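Local coordinates for protein alkaline serine protease (Pseudoalteromonas sp., PDB 1Y9Z) that probably hydrolyses peptide bonds in proteins, as a cold-adapted serine protease of the subtilisin family, at residues T254-E259 with A273-L278; P332-D337 with T352-Q357; L16-A21 with N88-I93. All coordinates share one frame; numbering follows the deposited sequence.

Contact 1 (T254-E259 with A273-L278); sequences TGALAE and ANKICL
Lys275 folds its side chain over Ala256, on the face of the sheet that also carries Ala258 and Cys277. Its CB starts 3.3 Å from Ala256 O. CG lies farther from that oxygen, and the bend at chi2 (-80°) brings CD back to 3.2 Å from Ala256 O; CD is also tight against Ala256 CB at 3.5 Å. CE passes the same methyl group, and NZ ends 3.2 Å from Ala256 CB. The two strands run parallel, with the short strand 266-268 between them in the chain, in the inserted beta-barrel domain, the axes of their short segments 36° apart. Three main-chain hydrogen bonds lace them: Ile276 N to Ala256 O, Ala258 N to Ile276 O at 2.8 Å, and Leu278 N to Ala258 O at 2.7 Å. On the other face Leu257 and Ile276 cross at about a right angle, Leu257 CD1 lying 3.8 Å from Ile276 CG2 and also touching CB of Leu278. Ile276 CG1 rests 3.4 Å from Gly255 O. Cys277 SG is tied to Cys298 by a disulfide, while Glu259 OE2 hydrogen-bonds Tyr309 OH and its OE1 forms a salt bridge with Lys345 NZ.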
loop_
_atom_site.group_PDB
_atom_site.type_symbol
_atom_site.label_atom_id
_atom_site.label_comp_id
_atom_site.label_asym_id
_atom_site.label_seq_id
_atom_site.Cartn_x
_atom_site.Cartn_y
_atom_site.Cartn_z
ATOM N N THR A 254 5.070 -23.791 -16.306
ATOM C CA THR A 254 6.470 -24.162 -16.152
ATOM C C THR A 254 7.140 -24.344 -17.508
ATOM O O THR A 254 6.572 -24.951 -18.415
ATOM C CB THR A 254 6.612 -25.475 -15.355
ATOM O OG1 THR A 254 6.028 -25.313 -14.057
ATOM C CG2 THR A 254 8.082 -25.847 -15.198
ATOM N N GLY A 255 8.350 -23.811 -17.635
ATOM C CA GLY A 255 9.082 -23.926 -18.882
ATOM C C GLY A 255 10.424 -23.227 -18.809
ATOM O O GLY A 255 10.714 -22.528 -17.839
ATOM N N ALA A 256 11.252 -23.419 -19.829
ATOM C CA ALA A 256 12.561 -22.784 -19.860
ATOM C C ALA A 256 12.380 -21.274 -19.965
ATOM O O ALA A 256 11.529 -20.793 -20.715
ATOM C CB ALA A 256 13.367 -23.302 -21.045
ATOM N N LEU A 257 13.179 -20.530 -19.207
ATOM C CA LEU A 257 13.099 -19.075 -19.224
ATOM C C LEU A 257 13.736 -18.511 -20.489
ATOM O O LEU A 257 14.885 -18.820 -20.810
ATOM C CB LEU A 257 13.800 -18.490 -17.994
ATOM C CG LEU A 257 13.703 -16.971 -17.820
ATOM C CD1 LEU A 257 12.250 -16.569 -17.604
ATOM C CD2 LEU A 257 14.558 -16.536 -16.640
ATOM N N ALA A 258 12.975 -17.691 -21.206
ATOM C CA ALA A 258 13.452 -17.062 -22.431
ATOM C C ALA A 258 12.998 -15.609 -22.414
ATOM O O ALA A 258 11.889 -15.305 -21.978
ATOM C CB ALA A 258 12.881 -17.777 -23.646
ATOM N N GLU A 259 13.854 -14.709 -22.884
ATOM C CA GLU A 259 13.509 -13.295 -22.893
ATOM C C GLU A 259 13.221 -12.736 -24.275
ATOM O O GLU A 259 13.897 -13.064 -25.253
ATOM C CB GLU A 259 14.622 -12.473 -22.235
ATOM C CG GLU A 259 14.516 -10.974 -22.501
ATOM C CD GLU A 259 15.434 -10.150 -21.622
ATOM O OE1 GLU A 259 16.602 -10.546 -21.434
ATOM O OE2 GLU A 259 14.985 -9.094 -21.127
ATOM N N ALA A 273 7.093 -20.861 -27.468
ATOM C CA ALA A 273 6.336 -22.073 -27.185
ATOM C C ALA A 273 7.018 -22.867 -26.075
ATOM O O ALA A 273 8.235 -23.053 -26.091
ATOM C CB ALA A 273 6.220 -22.923 -28.445
ATOM N N ASN A 274 6.228 -23.325 -25.108
ATOM C CA ASN A 274 6.739 -24.106 -23.984
ATOM C C ASN A 274 7.799 -23.371 -23.168
ATOM O O ASN A 274 8.618 -23.998 -22.495
ATOM C CB ASN A 274 7.316 -25.434 -24.486
ATOM C CG ASN A 274 6.254 -26.348 -25.064
ATOM O OD1 ASN A 274 5.330 -26.765 -24.364
ATOM N ND2 ASN A 274 6.378 -26.663 -26.348
ATOM N N LYS A 275 7.773 -22.045 -23.217
ATOM C CA LYS A 275 8.749 -21.245 -22.484
ATOM C C LYS A 275 8.097 -20.217 -21.566
ATOM O O LYS A 275 6.938 -19.845 -21.753
ATOM C CB LYS A 275 9.653 -20.497 -23.470
ATOM C CG LYS A 275 10.463 -21.372 -24.413
ATOM C CD LYS A 275 11.709 -21.922 -23.741
ATOM C CE LYS A 275 12.620 -22.599 -24.759
ATOM N NZ LYS A 275 13.906 -23.052 -24.158
ATOM N N ILE A 276 8.850 -19.781 -20.560
ATOM C CA ILE A 276 8.389 -18.737 -19.652
ATOM C C ILE A 276 9.043 -17.515 -20.277
ATOM O O ILE A 276 10.267 -17.444 -20.395
ATOM C CB ILE A 276 8.909 -18.937 -18.212
ATOM C CG1 ILE A 276 8.276 -20.190 -17.599
ATOM C CG2 ILE A 276 8.586 -17.709 -17.368
ATOM C CD1 ILE A 276 6.756 -20.168 -17.570
ATOM N N CYS A 277 8.218 -16.564 -20.687
ATOM C CA CYS A 277 8.689 -15.371 -21.370
ATOM C C CYS A 277 8.954 -14.161 -20.486
ATOM O O CYS A 277 8.040 -13.606 -19.876
ATOM C CB CYS A 277 7.670 -15.027 -22.448
ATOM S SG CYS A 277 8.066 -13.723 -23.651
ATOM N N LEU A 278 10.222 -13.768 -20.429
ATOM C CA LEU A 278 10.654 -12.608 -19.659
ATOM C C LEU A 278 10.674 -11.436 -20.633
ATOM O O LEU A 278 11.198 -11.553 -21.741
ATOM C CB LEU A 278 12.061 -12.836 -19.100
ATOM C CG LEU A 278 12.692 -11.714 -18.270
ATOM C CD1 LEU A 278 11.932 -11.550 -16.959
ATOM C CD2 LEU A 278 14.149 -12.046 -17.996
#

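Contact 2 (P332-D337 with T352-Q357); sequences PSVSVD and TTVSNQ
Asn356 ND2 is hydrogen-bonded to two main-chain carbonyls, Ser333 O across this contact and Ile249 O beyond it. The contact lies within the inserted beta-barrel domain, where strands 333-336 and 351-360 are not paired with each other; they face one another at a steep angle, 99° between the directions of their short segments. Their axes come no closer than 7.0 Å, so side chains rather than backbones fill the distance. The Asn356 ND2 to Ser333 O bond, 3.1 Å long, is nearly straight at the hydrogen (171°). Ser333 O lies in the amide plane of Asn356, but seen from the carbonyl the donor stands well above its plane. The first torsion of Asn356 sets CG anti to its own carbonyl carbon (chi1 -75°), and the two bonds of ND2 should hold the amide against turning. Its other end, OD1, is buried and has no polar partner in the model.

Next to the amide, Val334 and Val354 reach toward each other tip to tip, CG1 to CG1 at 3.7 Å. Val354 CG1 also touches Val334 CG2 at 4.0 Å, so one methyl group meets both branches of its partner. Ile307 of strand 305-309 touches both valines. Pro332 flanks the amide, its CB 4.0 Å from Asn356 ND2, and its CG faces Val354 O at 4.1 Å. Ala253 lies against the proline, and Pro233 and Ala217 against Asn356. The methyl CG1 of Val334 presses on the amide oxygen Asn356 OD1, 3.2 Å away.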
loop_
_atom_site.group_PDB
_atom_site.type_symbol
_atom_site.label_atom_id
_atom_site.label_comp_id
_atom_site.label_asym_id
_atom_site.label_seq_id
_atom_site.Cartn_x
_atom_site.Cartn_y
_atom_site.Cartn_z
ATOM N N PRO A 332 -0.838 -17.309 -17.146
ATOM C CA PRO A 332 -0.433 -16.538 -15.967
ATOM C C PRO A 332 0.692 -15.558 -16.283
ATOM O O PRO A 332 1.709 -15.929 -16.868
ATOM C CB PRO A 332 -0.015 -17.621 -14.972
ATOM C CG PRO A 332 0.480 -18.725 -15.861
ATOM C CD PRO A 332 -0.542 -18.742 -16.970
ATOM N N SER A 333 0.492 -14.300 -15.907
ATOM C CA SER A 333 1.495 -13.268 -16.135
ATOM C C SER A 333 1.686 -12.462 -14.853
ATOM O O SER A 333 0.732 -12.229 -14.106
ATOM C CB SER A 333 1.073 -12.363 -17.300
ATOM O OG SER A 333 -0.196 -11.775 -17.084
ATOM N N VAL A 334 2.925 -12.052 -14.599
ATOM C CA VAL A 334 3.253 -11.302 -13.393
ATOM C C VAL A 334 4.140 -10.093 -13.672
ATOM O O VAL A 334 4.669 -9.934 -14.774
ATOM C CB VAL A 334 3.980 -12.206 -12.370
ATOM C CG1 VAL A 334 3.122 -13.420 -12.046
ATOM C CG2 VAL A 334 5.332 -12.644 -12.925
ATOM N N SER A 335 4.300 -9.252 -12.654
ATOM C CA SER A 335 5.116 -8.048 -12.749
ATOM C C SER A 335 6.164 -8.020 -11.636
ATOM O O SER A 335 5.854 -8.298 -10.480
ATOM C CB SER A 335 4.223 -6.807 -12.643
ATOM O OG SER A 335 4.989 -5.621 -12.509
ATOM N N VAL A 336 7.404 -7.692 -11.992
ATOM C CA VAL A 336 8.496 -7.604 -11.025
ATOM C C VAL A 336 9.276 -6.315 -11.285
ATOM O O VAL A 336 9.181 -5.743 -12.373
ATOM C CB VAL A 336 9.470 -8.811 -11.136
ATOM C CG1 VAL A 336 8.731 -10.113 -10.843
ATOM C CG2 VAL A 336 10.096 -8.855 -12.520
ATOM N N ASP A 337 10.043 -5.857 -10.299
ATOM C CA ASP A 337 10.805 -4.625 -10.480
ATOM C C ASP A 337 12.002 -4.851 -11.399
ATOM O O ASP A 337 12.307 -5.989 -11.763
ATOM C CB ASP A 337 11.226 -4.035 -9.120
ATOM C CG ASP A 337 12.216 -4.900 -8.365
ATOM O OD1 ASP A 337 12.368 -4.677 -7.145
ATOM O OD2 ASP A 337 12.853 -5.781 -8.976
ATOM N N THR A 352 11.576 -22.643 -15.217
ATOM C CA THR A 352 10.948 -21.659 -14.345
ATOM C C THR A 352 9.449 -21.884 -14.224
ATOM O O THR A 352 8.780 -22.237 -15.196
ATOM C CB THR A 352 11.181 -20.232 -14.882
ATOM O OG1 THR A 352 12.584 -20.012 -15.058
ATOM C CG2 THR A 352 10.631 -19.197 -13.909
ATOM N N THR A 353 8.925 -21.676 -13.022
ATOM C CA THR A 353 7.500 -21.830 -12.780
ATOM C C THR A 353 6.930 -20.495 -12.330
ATOM O O THR A 353 7.362 -19.933 -11.324
ATOM C CB THR A 353 7.218 -22.877 -11.688
ATOM O OG1 THR A 353 7.752 -24.143 -12.093
ATOM C CG2 THR A 353 5.716 -23.021 -11.460
ATOM N N VAL A 354 5.975 -19.986 -13.098
ATOM C CA VAL A 354 5.317 -18.728 -12.777
ATOM C C VAL A 354 3.907 -19.091 -12.358
ATOM O O VAL A 354 3.250 -19.904 -13.011
ATOM C CB VAL A 354 5.249 -17.793 -13.999
ATOM C CG1 VAL A 354 4.503 -16.514 -13.636
ATOM C CG2 VAL A 354 6.649 -17.471 -14.479
ATOM N N SER A 355 3.432 -18.497 -11.272
ATOM C CA SER A 355 2.097 -18.818 -10.811
ATOM C C SER A 355 1.343 -17.667 -10.173
ATOM O O SER A 355 1.922 -16.836 -9.472
ATOM C CB SER A 355 2.168 -19.971 -9.811
ATOM O OG SER A 355 2.952 -19.613 -8.687
ATOM N N ASN A 356 0.046 -17.627 -10.448
ATOM C CA ASN A 356 -0.852 -16.640 -9.862
ATOM C C ASN A 356 -1.833 -17.499 -9.078
ATOM O O ASN A 356 -2.358 -18.482 -9.604
ATOM C CB ASN A 356 -1.604 -15.846 -10.929
ATOM C CG ASN A 356 -0.734 -14.812 -11.610
ATOM O OD1 ASN A 356 0.236 -14.321 -11.032
ATOM N ND2 ASN A 356 -1.088 -14.459 -12.838
ATOM N N GLN A 357 -2.073 -17.142 -7.824
ATOM C CA GLN A 357 -2.977 -17.918 -6.988
ATOM C C GLN A 357 -4.051 -17.059 -6.344
ATOM O O GLN A 357 -3.757 -16.016 -5.765
ATOM C CB GLN A 357 -2.176 -18.636 -5.901
ATOM C CG GLN A 357 -1.137 -19.607 -6.445
ATOM C CD GLN A 357 -0.192 -20.114 -5.375
ATOM O OE1 GLN A 357 -0.620 -20.647 -4.352
ATOM N NE2 GLN A 357 1.106 -19.952 -5.610
#

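Contact 3 (L16-A21 with N88-I93)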
loop_
_atom_site.group_PDB
_atom_site.type_symbol
_atom_site.label_atom_id
_atom_site.label_comp_id
_atom_site.label_asym_id
_atom_site.label_seq_id
_atom_site.Cartn_x
_atom_site.Cartn_y
_atom_site.Cartn_z
ATOM N N LEU A 16 13.686 -0.265 14.438
ATOM C CA LEU A 16 13.257 0.222 15.744
ATOM C C LEU A 16 12.470 -0.886 16.437
ATOM O O LEU A 16 12.277 -1.960 15.870
ATOM C CB LEU A 16 12.377 1.468 15.592
ATOM C CG LEU A 16 13.041 2.719 15.012
ATOM C CD1 LEU A 16 12.022 3.850 14.953
ATOM C CD2 LEU A 16 14.233 3.119 15.872
ATOM N N SER A 17 12.022 -0.623 17.660
ATOM C CA SER A 17 11.255 -1.603 18.422
ATOM C C SER A 17 9.971 -0.989 18.959
ATOM O O SER A 17 9.985 0.118 19.493
ATOM C CB SER A 17 12.082 -2.130 19.595
ATOM O OG SER A 17 11.273 -2.892 20.475
ATOM N N ASP A 18 8.864 -1.715 18.823
ATOM C CA ASP A 18 7.574 -1.231 19.300
ATOM C C ASP A 18 7.290 -1.672 20.734
ATOM O O ASP A 18 6.141 -1.689 21.163
ATOM C CB ASP A 18 6.446 -1.722 18.379
ATOM C CG ASP A 18 6.240 -3.229 18.446
ATOM O OD1 ASP A 18 6.977 -3.911 19.188
ATOM O OD2 ASP A 18 5.331 -3.736 17.751
ATOM N N SER A 19 8.337 -2.011 21.480
ATOM C CA SER A 19 8.164 -2.475 22.854
ATOM C C SER A 19 7.390 -1.515 23.751
ATOM O O SER A 19 6.748 -1.947 24.704
ATOM C CB SER A 19 9.524 -2.780 23.496
ATOM O OG SER A 19 10.257 -1.594 23.744
ATOM N N GLN A 20 7.440 -0.221 23.450
ATOM C CA GLN A 20 6.737 0.762 24.271
ATOM C C GLN A 20 5.460 1.293 23.626
ATOM O O GLN A 20 4.821 2.203 24.162
ATOM C CB GLN A 20 7.664 1.937 24.593
ATOM C CG GLN A 20 8.959 1.536 25.287
ATOM C CD GLN A 20 8.722 0.702 26.533
ATOM O OE1 GLN A 20 8.031 1.129 27.460
ATOM N NE2 GLN A 20 9.294 -0.496 26.561
ATOM N N ALA A 21 5.079 0.720 22.488
ATOM C CA ALA A 21 3.884 1.170 21.774
ATOM C C ALA A 21 2.595 0.989 22.569
ATOM O O ALA A 21 1.540 1.485 22.169
ATOM C CB ALA A 21 3.781 0.459 20.432
ATOM N N ASN A 88 4.775 -6.564 16.989
ATOM C CA ASN A 88 4.937 -7.391 18.178
ATOM C C ASN A 88 3.828 -7.416 19.223
ATOM O O ASN A 88 4.082 -7.714 20.393
ATOM C CB ASN A 88 6.276 -7.059 18.836
ATOM C CG ASN A 88 7.440 -7.196 17.871
ATOM O OD1 ASN A 88 8.014 -6.203 17.424
ATOM N ND2 ASN A 88 7.782 -8.434 17.530
ATOM N N GLN A 89 2.603 -7.115 18.808
ATOM C CA GLN A 89 1.456 -7.161 19.712
ATOM C C GLN A 89 1.587 -6.261 20.945
ATOM O O GLN A 89 1.273 -6.669 22.066
ATOM C CB GLN A 89 1.224 -8.616 20.135
ATOM C CG GLN A 89 0.864 -9.528 18.967
ATOM C CD GLN A 89 1.038 -11.001 19.282
ATOM O OE1 GLN A 89 2.134 -11.550 19.165
ATOM N NE2 GLN A 89 -0.046 -11.646 19.690
ATOM N N ASN A 90 2.029 -5.029 20.722
ATOM C CA ASN A 90 2.200 -4.060 21.800
ATOM C C ASN A 90 1.268 -2.861 21.631
ATOM O O ASN A 90 0.578 -2.461 22.568
ATOM C CB ASN A 90 3.650 -3.576 21.843
ATOM C CG ASN A 90 4.604 -4.638 22.352
ATOM O OD1 ASN A 90 5.669 -4.864 21.773
ATOM N ND2 ASN A 90 4.233 -5.287 23.450
ATOM N N ALA A 91 1.254 -2.292 20.432
ATOM C CA ALA A 91 0.420 -1.133 20.153
ATOM C C ALA A 91 -1.061 -1.404 20.375
ATOM O O ALA A 91 -1.543 -2.514 20.150
ATOM C CB ALA A 91 0.645 -0.670 18.723
ATOM N N ASN A 92 -1.777 -0.380 20.828
ATOM C CA ASN A 92 -3.212 -0.490 21.036
ATOM C C ASN A 92 -3.853 0.034 19.765
ATOM O O ASN A 92 -3.501 1.109 19.280
ATOM C CB ASN A 92 -3.663 0.358 22.223
ATOM C CG ASN A 92 -3.056 -0.103 23.522
ATOM O OD1 ASN A 92 -3.342 -1.201 24.000
ATOM N ND2 ASN A 92 -2.199 0.730 24.100
ATOM N N ILE A 93 -4.788 -0.738 19.230
ATOM C CA ILE A 93 -5.479 -0.375 18.003
ATOM C C ILE A 93 -6.976 -0.326 18.248
ATOM O O ILE A 93 -7.541 -1.244 18.841
ATOM C CB ILE A 93 -5.216 -1.419 16.900
ATOM C CG1 ILE A 93 -3.710 -1.605 16.710
ATOM C CG2 ILE A 93 -5.878 -0.985 15.597
ATOM C CD1 ILE A 93 -3.347 -2.757 15.794
HETATM O O HOH W 1 2.631 -3.713 18.312
#
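A type I beta turn from Asp18 to Ala21, in the loop leading to strand 25-30 of the subtilisin-like domain, meets the bend that precedes strand 92-100. Asp18 carries the polar part of the contact. Its CG sits between the backbone N and the carbonyl carbon (chi1 68°), and the buried carboxylate faces the backbone of Asn88. There OD2 of Asp18 takes the N-H of Asn88 on its syn lone pair, at 3.0 Å and 160°. A water molecule lies 2.8 Å from the same Asp18 OD2 and accepts the N-H of Asn90, with 2.8 Å from Asn90 N to the water oxygen. One carboxylate oxygen thus serves one main-chain amide directly and probably a second through the water. An alanine in place of Asp18 would probably leave the Asn88 N-H without this acceptor and the water without a neighbouring carboxylate oxygen, and the bend at 88-90 less firmly fixed.

The turn closes with Ala21 N bonded to Asp18 O at 2.9 Å. At the end of the turn Ala21 CB meets Ala91 CB at 3.7 Å, while the CA-H of Ala91 points almost straight (172°) at Ala21 O. Leu381 of helix 368-385 packs on Asp18, and Leu16 reaches both that helix and helix 421-430. From Asn92 onward the other segment enters the mostly parallel central sheet, pairing with strands 25-30 and 44-47.

How the contacts relate
Along the chain contact 3 closes first, then contact 1, and contact 2 opens last. Contacts 1 and 2 are neighbours in the inserted beta-barrel domain, their centres about 12 Å apart. Strands 252-263 and 351-360 run side by side in one sheet and join them: Gly255 O lies 2.8 Å from Thr352 N, a probable hydrogen bond, and Ile276 CG2 packs on Val354 CG2 at 3.5 Å, so the Leu257 and Ile276 side of contact 1 continues into contact 2. Contact 3 has its centre about 45 Å from that of contact 1 and about 35 Å from that of contact 2. Contacts 1 and 2 thus help build one curled sheet of the inserted domain, while contact 3 joins a turn to the sheet of the subtilisin-like domain.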